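PDB 6ZJK: ribonucleoside-diphosphate reductase subunit beta from Clostridium botulinum, which probably forms the radical-generating R2 subunit of a class I ribonucleotide reductase, carrying the di-iron centre used in reducing ribonucleoside diphosphates to deoxyribonucleotides. Local coordinates for residues A[56-61]-A[124-129]; A[113-118]-A[132-137]. All coordinates share one frame; numbering follows the deposited sequence.

Both contacts draw on helix 124-151: interaction 1 uses its start, residues 124-129, and interaction 2 the stretch from I132 to E137, with centres about 14 Å apart. Interaction 1 brings in the start of helix 58-68, while interaction 2 brings in the C-terminal part of helix 90-118, which runs antiparallel to its partner. Along the chain the order is 56-61, 113-118, 124-129, 132-137, so the two pairings interleave. They touch where S127 OG approaches S118 O. Helix 124-151 is thus packed near its start against helix 58-68 and farther on against helix 90-118, before it delivers E137 to both irons of the helical R2 core.

Interaction 1 (A[56-61]-A[124-129]); sequences YSWASD and AEVSSL
A59 and E125 bring the backbones nearest, their CA atoms 6.4 Å apart, where the start of helix 58-68 meets the start of helix 124-151. The polar link is one nearly straight hydrogen bond: Y56 N donates to E125 OE2 at 3.2 Å, with an N-H...O angle of 172°, and the oxygen accepts through its anti lone pair. In E125, CG lodged between the backbone N and carbonyl carbon (chi1 66°) lies against A59 CB at 3.9 Å, and a bend at chi2 then swings the carboxylate toward Y56 N. The carboxylate is held from several sides, since OE2 also takes the N-H of K55 and OE1 pairs with T37. It meets the Y56 side chain at about a right angle, the two planes 45° apart. Beyond it the contact is apolar. V126 CG2 touches both rings, 4.0 Å from Y56 CD2 and 4.2 Å from W58 CH2. L129 CD1 touches both A59 CB, at 4.0 Å, and the six-membered end of the W58 indole at CZ3. The indole is fixed at its other end by NE1, hydrogen-bonded to E251 of helix 225-255. The L129 side chain lies about 12 Å from a bound iron. The contact joins the lead-in and start of helix 58-68 to helix 124-151 within the ferritin-like helical fold of R2 proteins.

Interaction 2 (A[113-118]-A[132-137]); sequences NLPNIS and IQTFQE. With FE (Fe (III) ion), chain G; FE (Fe (III) ion), chain H.
L114 carries most of the apolar contact, pointing from helix 90-118 into the facing side of helix 124-151. Its CD1 methyl lies 3.7 Å from Q133 CD, with the two side chains at about a right angle. Q133 takes CG anti to its backbone N (chi1 -175°) and stays extended beyond it, so that CG, CD and NE2 all come close to this one methyl. The same CD1 reaches E137 CG at 4.2 Å, so the leucine also packs against the aliphatic part of an iron ligand. The L114 and T134 side chains lie alongside each other, pointing opposite ways: T134 OG1 sits 3.2 Å from L114 CB, a close approach of oxygen to carbon, and P115 CD lies farther off at 4.0 Å. The hydroxyl is hydrogen-bonded to L130 O, one turn back in its own helix. The segment axes are 9.8 Å apart and nearly antiparallel, at 175°, as neighbouring helices often are in the ferritin-like helical bundle of R2 proteins. Helix 90-118 is kinked at P115, whose N has no hydrogen to donate, and N116 N bonds to N113 O instead of to the residue four back. Metal coordination takes over at the far end of E137, whose carboxylate bridges the two ferric ions: OE2 binds the chain G iron at 2.2 Å and OE1 the chain H iron at 2.2 Å. Water 1 also binds both irons, as a second bridge. E204, E238 and H241 complete the protein ligands of the chain G iron, D107 and H140 those of the other. In the second shell Q136 OE1 is hydrogen-bonded to H241 NE2, consistent with fixing the rotation of that imidazole. On the subunit interface F135 stacks on F135 of the second subunit.

Interaction 1 (A[56-61]-A[124-129])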
ATOM      1  N   TYR A  56       3.076 -18.614   8.045  1.00 41.26           N
ATOM      2  CA  TYR A  56       1.609 -18.583   8.131  1.00 44.26           C
ATOM      3  C   TYR A  56       1.038 -18.983   6.776  1.00 42.68           C
ATOM      4  O   TYR A  56       0.855 -18.152   5.878  1.00 40.11           O
ATOM      5  CB  TYR A  56       1.118 -17.211   8.596  1.00 41.71           C
ATOM      6  CG  TYR A  56       1.743 -16.836   9.918  1.00 43.19           C
ATOM      7  CD1 TYR A  56       1.452 -17.560  11.060  1.00 38.53           C
ATOM      8  CD2 TYR A  56       2.682 -15.814  10.006  1.00 40.75           C
ATOM      9  CE1 TYR A  56       2.037 -17.263  12.262  1.00 38.13           C
ATOM     10  CE2 TYR A  56       3.287 -15.511  11.206  1.00 42.66           C
ATOM     11  CZ  TYR A  56       2.963 -16.245  12.332  1.00 44.16           C
ATOM     12  OH  TYR A  56       3.554 -15.957  13.545  1.00 47.71           O
ATOM     13  N   SER A  57       0.692 -20.260   6.676  1.00 39.26           N
ATOM     14  CA  SER A  57       0.266 -20.792   5.385  1.00 48.14           C
ATOM     15  C   SER A  57      -1.026 -20.130   4.900  1.00 43.07           C
ATOM     16  O   SER A  57      -1.202 -19.899   3.695  1.00 45.38           O
ATOM     17  CB  SER A  57       0.111 -22.313   5.518  1.00 53.14           C
ATOM     18  OG  SER A  57       0.368 -22.994   4.305  1.00 63.30           O
ATOM     19  N   TRP A  58      -1.896 -19.658   5.800  1.00 39.57           N
ATOM     20  CA  TRP A  58      -3.119 -18.995   5.362  1.00 39.86           C
ATOM     21  C   TRP A  58      -2.847 -17.712   4.585  1.00 43.47           C
ATOM     22  O   TRP A  58      -3.729 -17.257   3.852  1.00 40.09           O
ATOM     23  CB  TRP A  58      -4.032 -18.719   6.563  1.00 43.17           C
ATOM     24  CG  TRP A  58      -3.361 -18.085   7.743  1.00 40.26           C
ATOM     25  CD1 TRP A  58      -2.907 -18.721   8.891  1.00 38.07           C
ATOM     26  CD2 TRP A  58      -3.091 -16.694   7.921  1.00 39.65           C
ATOM     27  NE1 TRP A  58      -2.359 -17.791   9.750  1.00 39.61           N
ATOM     28  CE2 TRP A  58      -2.460 -16.543   9.177  1.00 39.01           C
ATOM     29  CE3 TRP A  58      -3.326 -15.552   7.141  1.00 38.46           C
ATOM     30  CZ2 TRP A  58      -2.067 -15.294   9.661  1.00 41.59           C
ATOM     31  CZ3 TRP A  58      -2.925 -14.319   7.622  1.00 37.95           C
ATOM     32  CH2 TRP A  58      -2.314 -14.192   8.861  1.00 41.42           C
ATOM     33  N   ALA A  59      -1.680 -17.126   4.733  1.00 41.52           N
ATOM     34  CA  ALA A  59      -1.310 -15.928   4.009  1.00 40.28           C
ATOM     35  C   ALA A  59      -1.379 -16.082   2.503  1.00 45.42           C
ATOM     36  O   ALA A  59      -1.804 -15.218   1.822  1.00 42.49           O
ATOM     37  CB  ALA A  59       0.041 -15.478   4.421  1.00 40.07           C
ATOM     38  N   SER A  60      -1.002 -17.217   1.994  1.00 36.75           N
ATOM     39  CA  SER A  60      -1.021 -17.460   0.587  1.00 42.50           C
ATOM     40  C   SER A  60      -2.341 -17.311  -0.056  1.00 42.86           C
ATOM     41  O   SER A  60      -2.441 -16.671  -1.042  1.00 42.53           O
ATOM     42  CB  SER A  60      -0.475 -18.842   0.262  1.00 44.94           C
ATOM     43  OG  SER A  60       0.766 -19.016   0.832  1.00 44.03           O
ATOM     44  N   ASP A  61      -3.361 -17.953   0.470  1.00 42.45           N
ATOM     45  CA  ASP A  61      -4.663 -17.822  -0.120  1.00 47.47           C
ATOM     46  C   ASP A  61      -5.251 -16.422   0.009  1.00 38.86           C
ATOM     47  O   ASP A  61      -5.920 -16.015  -0.832  1.00 39.08           O
ATOM     48  CB  ASP A  61      -5.620 -18.851   0.417  1.00 48.16           C
ATOM     49  CG  ASP A  61      -5.115 -20.234   0.226  1.00 63.88           C
ATOM     50  OD1 ASP A  61      -5.225 -20.701  -0.888  1.00 69.89           O
ATOM     51  OD2 ASP A  61      -4.568 -20.828   1.174  1.00 60.99           O
ATOM     52  N   ALA A 124       7.045 -11.089   7.045  1.00 38.54           N
ATOM     53  CA  ALA A 124       6.904 -10.352   5.790  1.00 42.04           C
ATOM     54  C   ALA A 124       5.641 -10.743   5.036  1.00 38.62           C
ATOM     55  O   ALA A 124       5.040  -9.904   4.358  1.00 37.01           O
ATOM     56  CB  ALA A 124       8.125 -10.579   4.895  1.00 38.10           C
ATOM     57  N   GLU A 125       5.219 -11.999   5.138  1.00 38.10           N
ATOM     58  CA  GLU A 125       4.028 -12.402   4.403  1.00 43.11           C
ATOM     59  C   GLU A 125       2.775 -11.733   4.969  1.00 44.44           C
ATOM     60  O   GLU A 125       1.819 -11.495   4.221  1.00 40.57           O
ATOM     61  CB  GLU A 125       3.876 -13.933   4.408  1.00 39.44           C
ATOM     62  CG  GLU A 125       3.596 -14.570   5.790  1.00 36.94           C
ATOM     63  CD  GLU A 125       4.858 -15.027   6.517  1.00 47.22           C
ATOM     64  OE1 GLU A 125       5.901 -14.344   6.411  1.00 42.88           O
ATOM     65  OE2 GLU A 125       4.808 -16.074   7.211  1.00 44.29           O
ATOM     66  N   VAL A 126       2.776 -11.371   6.260  1.00 36.88           N
ATOM     67  CA  VAL A 126       1.676 -10.605   6.841  1.00 39.00           C
ATOM     68  C   VAL A 126       1.773  -9.124   6.465  1.00 37.02           C
ATOM     69  O   VAL A 126       0.748  -8.461   6.261  1.00 41.16           O
ATOM     70  CB  VAL A 126       1.621 -10.801   8.372  1.00 39.28           C
ATOM     71  CG1 VAL A 126       0.478  -9.914   9.014  1.00 35.36           C
ATOM     72  CG2 VAL A 126       1.404 -12.275   8.716  1.00 36.04           C
ATOM     73  N   SER A 127       2.992  -8.572   6.475  1.00 41.26           N
ATOM     74  CA  SER A 127       3.186  -7.184   6.033  1.00 40.49           C
ATOM     75  C   SER A 127       2.768  -6.972   4.579  1.00 41.55           C
ATOM     76  O   SER A 127       2.243  -5.908   4.228  1.00 41.12           O
ATOM     77  CB  SER A 127       4.632  -6.759   6.242  1.00 44.36           C
ATOM     78  OG  SER A 127       4.827  -6.455   7.614  1.00 47.98           O
ATOM     79  N   SER A 128       3.044  -7.939   3.709  1.00 35.88           N
ATOM     80  CA  SER A 128       2.524  -7.843   2.351  1.00 39.51           C
ATOM     81  C   SER A 128       1.013  -7.679   2.355  1.00 36.97           C
ATOM     82  O   SER A 128       0.469  -6.845   1.629  1.00 36.49           O
ATOM     83  CB  SER A 128       2.913  -9.065   1.541  1.00 39.25           C
ATOM     84  OG  SER A 128       4.311  -9.082   1.368  1.00 45.87           O
ATOM     85  N   LEU A 129       0.304  -8.447   3.147  1.00 39.91           N
ATOM     86  CA  LEU A 129      -1.142  -8.364   3.146  1.00 36.48           C
ATOM     87  C   LEU A 129      -1.647  -7.053   3.690  1.00 36.96           C
ATOM     88  O   LEU A 129      -2.574  -6.539   3.224  1.00 36.25           O
ATOM     89  CB  LEU A 129      -1.785  -9.552   3.839  1.00 37.49           C
ATOM     90  CG  LEU A 129      -1.549 -10.993   3.396  1.00 38.99           C
ATOM     91  CD1 LEU A 129      -2.009 -12.007   4.400  1.00 35.05           C
ATOM     92  CD2 LEU A 129      -2.080 -11.332   2.058  1.00 37.14           C
TER

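Interaction 2 (A[113-118]-A[132-137])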
ATOM      1  N   ASN A 113      -2.986   4.797   9.393  1.00 42.86           N
ATOM      2  CA  ASN A 113      -2.568   3.979  10.505  1.00 47.72           C
ATOM      3  C   ASN A 113      -1.996   2.602  10.188  1.00 53.23           C
ATOM      4  O   ASN A 113      -1.150   2.163  10.872  1.00 45.72           O
ATOM      5  CB  ASN A 113      -3.700   3.782  11.474  1.00 52.77           C
ATOM      6  CG  ASN A 113      -3.266   3.159  12.748  1.00 54.02           C
ATOM      7  OD1 ASN A 113      -2.415   3.677  13.425  1.00 55.85           O
ATOM      8  ND2 ASN A 113      -3.855   2.067  13.085  1.00 48.24           N
ATOM      9  N   LEU A 114      -2.534   1.930   9.200  1.00 46.77           N
ATOM     10  CA  LEU A 114      -2.057   0.628   8.817  1.00 47.97           C
ATOM     11  C   LEU A 114      -0.532   0.518   8.662  1.00 46.75           C
ATOM     12  O   LEU A 114       0.032  -0.438   9.085  1.00 47.39           O
ATOM     13  CB  LEU A 114      -2.755   0.160   7.563  1.00 40.36           C
ATOM     14  CG  LEU A 114      -4.182  -0.246   7.800  1.00 47.27           C
ATOM     15  CD1 LEU A 114      -4.876  -0.716   6.572  1.00 42.72           C
ATOM     16  CD2 LEU A 114      -4.251  -1.265   8.897  1.00 48.22           C
ATOM     17  N   PRO A 115       0.100   1.520   8.077  1.00 46.58           N
ATOM     18  CA  PRO A 115       1.538   1.385   7.948  1.00 47.51           C
ATOM     19  C   PRO A 115       2.256   1.493   9.243  1.00 58.40           C
ATOM     20  O   PRO A 115       3.394   1.168   9.323  1.00 57.19           O
ATOM     21  CB  PRO A 115       1.918   2.543   7.087  1.00 47.50           C
ATOM     22  CG  PRO A 115       0.737   2.858   6.329  1.00 47.79           C
ATOM     23  CD  PRO A 115      -0.447   2.449   7.098  1.00 47.07           C
ATOM     24  N   ASN A 116       1.583   1.967  10.260  1.00 51.87           N
ATOM     25  CA  ASN A 116       2.213   2.099  11.537  1.00 56.07           C
ATOM     26  C   ASN A 116       2.137   0.808  12.291  1.00 53.82           C
ATOM     27  O   ASN A 116       2.928   0.533  13.153  1.00 54.35           O
ATOM     28  CB  ASN A 116       1.524   3.184  12.318  1.00 56.55           C
ATOM     29  CG  ASN A 116       2.115   4.517  12.062  1.00 68.61           C
ATOM     30  OD1 ASN A 116       2.334   4.902  10.934  1.00 70.74           O
ATOM     31  ND2 ASN A 116       2.375   5.238  13.122  1.00 77.45           N
ATOM     32  N   ILE A 117       1.169   0.020  11.952  1.00 46.71           N
ATOM     33  CA  ILE A 117       1.040  -1.213  12.574  1.00 52.85           C
ATOM     34  C   ILE A 117       1.993  -2.110  11.855  1.00 53.38           C
ATOM     35  O   ILE A 117       2.776  -2.763  12.458  1.00 55.34           O
ATOM     36  CB  ILE A 117      -0.376  -1.691  12.449  1.00 50.99           C
ATOM     37  CG1 ILE A 117      -1.181  -1.089  13.567  1.00 54.46           C
ATOM     38  CG2 ILE A 117      -0.445  -3.184  12.511  1.00 43.47           C
ATOM     39  CD1 ILE A 117      -2.639  -1.303  13.415  1.00 51.86           C
ATOM     40  N   SER A 118       1.901  -2.106  10.547  1.00 49.23           N
ATOM     41  CA  SER A 118       2.734  -2.925   9.710  1.00 48.31           C
ATOM     42  C   SER A 118       4.220  -2.858   9.914  1.00 53.14           C
ATOM     43  O   SER A 118       4.878  -3.803   9.766  1.00 50.70           O
ATOM     44  CB  SER A 118       2.430  -2.614   8.287  1.00 49.50           C
ATOM     45  OG  SER A 118       3.053  -3.502   7.461  1.00 50.91           O
ATOM     46  N   ILE A 132      -1.422  -4.498   0.966  1.00 36.52           N
ATOM     47  CA  ILE A 132      -2.475  -4.611   0.012  1.00 36.11           C
ATOM     48  C   ILE A 132      -3.749  -4.001   0.618  1.00 44.44           C
ATOM     49  O   ILE A 132      -4.514  -3.393  -0.042  1.00 40.21           O
ATOM     50  CB  ILE A 132      -2.745  -6.043  -0.350  1.00 36.32           C
ATOM     51  CG1 ILE A 132      -1.515  -6.696  -0.964  1.00 42.61           C
ATOM     52  CG2 ILE A 132      -3.866  -6.155  -1.317  1.00 37.33           C
ATOM     53  CD1 ILE A 132      -1.684  -8.155  -1.292  1.00 42.34           C
ATOM     54  N   GLN A 133      -3.935  -4.186   1.911  1.00 36.22           N
ATOM     55  CA  GLN A 133      -5.079  -3.656   2.580  1.00 38.12           C
ATOM     56  C   GLN A 133      -5.035  -2.160   2.471  1.00 39.50           C
ATOM     57  O   GLN A 133      -5.992  -1.595   2.128  1.00 39.07           O
ATOM     58  CB  GLN A 133      -5.146  -4.072   4.040  1.00 35.39           C
ATOM     59  CG  GLN A 133      -6.383  -3.653   4.776  1.00 33.84           C
ATOM     60  CD  GLN A 133      -6.442  -4.066   6.229  1.00 45.18           C
ATOM     61  OE1 GLN A 133      -5.674  -4.859   6.727  1.00 39.44           O
ATOM     62  NE2 GLN A 133      -7.393  -3.507   6.918  1.00 45.10           N
ATOM     63  N   THR A 134      -3.908  -1.554   2.784  1.00 36.93           N
ATOM     64  CA  THR A 134      -3.781  -0.097   2.731  1.00 36.82           C
ATOM     65  C   THR A 134      -4.153   0.453   1.356  1.00 41.91           C
ATOM     66  O   THR A 134      -4.846   1.480   1.248  1.00 36.92           O
ATOM     67  CB  THR A 134      -2.356   0.316   3.087  1.00 39.86           C
ATOM     68  OG1 THR A 134      -2.057  -0.113   4.415  1.00 37.57           O
ATOM     69  CG2 THR A 134      -2.194   1.813   3.005  1.00 38.31           C
ATOM     70  N   PHE A 135      -3.689  -0.216   0.302  1.00 38.69           N
ATOM     71  CA  PHE A 135      -4.029   0.148  -1.068  1.00 35.40           C
ATOM     72  C   PHE A 135      -5.539   0.100  -1.297  1.00 37.13           C
ATOM     73  O   PHE A 135      -6.107   1.010  -1.911  1.00 38.06           O
ATOM     74  CB  PHE A 135      -3.273  -0.800  -2.001  1.00 36.96           C
ATOM     75  CG  PHE A 135      -3.864  -0.952  -3.360  1.00 40.77           C
ATOM     76  CD1 PHE A 135      -3.596  -0.021  -4.360  1.00 44.15           C
ATOM     77  CD2 PHE A 135      -4.640  -2.056  -3.670  1.00 42.14           C
ATOM     78  CE1 PHE A 135      -4.109  -0.182  -5.638  1.00 41.44           C
ATOM     79  CE2 PHE A 135      -5.169  -2.224  -4.943  1.00 46.01           C
ATOM     80  CZ  PHE A 135      -4.902  -1.285  -5.930  1.00 47.45           C
ATOM     81  N   GLN A 136      -6.211  -0.933  -0.776  1.00 34.67           N
ATOM     82  CA  GLN A 136      -7.665  -1.067  -0.922  1.00 35.26           C
ATOM     83  C   GLN A 136      -8.415   0.023  -0.176  1.00 35.05           C
ATOM     84  O   GLN A 136      -9.476   0.461  -0.637  1.00 34.51           O
ATOM     85  CB  GLN A 136      -8.155  -2.444  -0.425  1.00 35.24           C
ATOM     86  CG  GLN A 136      -7.719  -3.598  -1.327  1.00 36.11           C
ATOM     87  CD  GLN A 136      -8.194  -4.966  -0.908  1.00 37.84           C
ATOM     88  OE1 GLN A 136      -8.757  -5.154   0.185  1.00 35.91           O
ATOM     89  NE2 GLN A 136      -7.983  -5.947  -1.792  1.00 37.85           N
ATOM     90  N   GLU A 137      -7.899   0.478   0.935  1.00 36.20           N
ATOM     91  CA  GLU A 137      -8.497   1.532   1.685  1.00 35.29           C
ATOM     92  C   GLU A 137      -8.392   2.868   0.900  1.00 41.40           C
ATOM     93  O   GLU A 137      -9.297   3.641   0.926  1.00 36.48           O
ATOM     94  CB  GLU A 137      -7.899   1.672   3.065  1.00 36.15           C
ATOM     95  CG  GLU A 137      -7.944   0.494   4.028  1.00 35.89           C
ATOM     96  CD  GLU A 137      -9.279  -0.183   4.288  1.00 43.68           C
ATOM     97  OE1 GLU A 137     -10.173  -0.107   3.520  1.00 43.50           O
ATOM     98  OE2 GLU A 137      -9.417  -0.866   5.285  1.00 44.47           O
TER
HETATM   99 FE    FE G 403     -11.196  -2.096   5.622  1.00 43.13          FE
HETATM  100 FE    FE H 404     -12.332   0.284   3.664  0.76 48.13          FE
HETATM  101  O   HOH W   1     -12.411  -2.122   3.838  0.70 38.53           O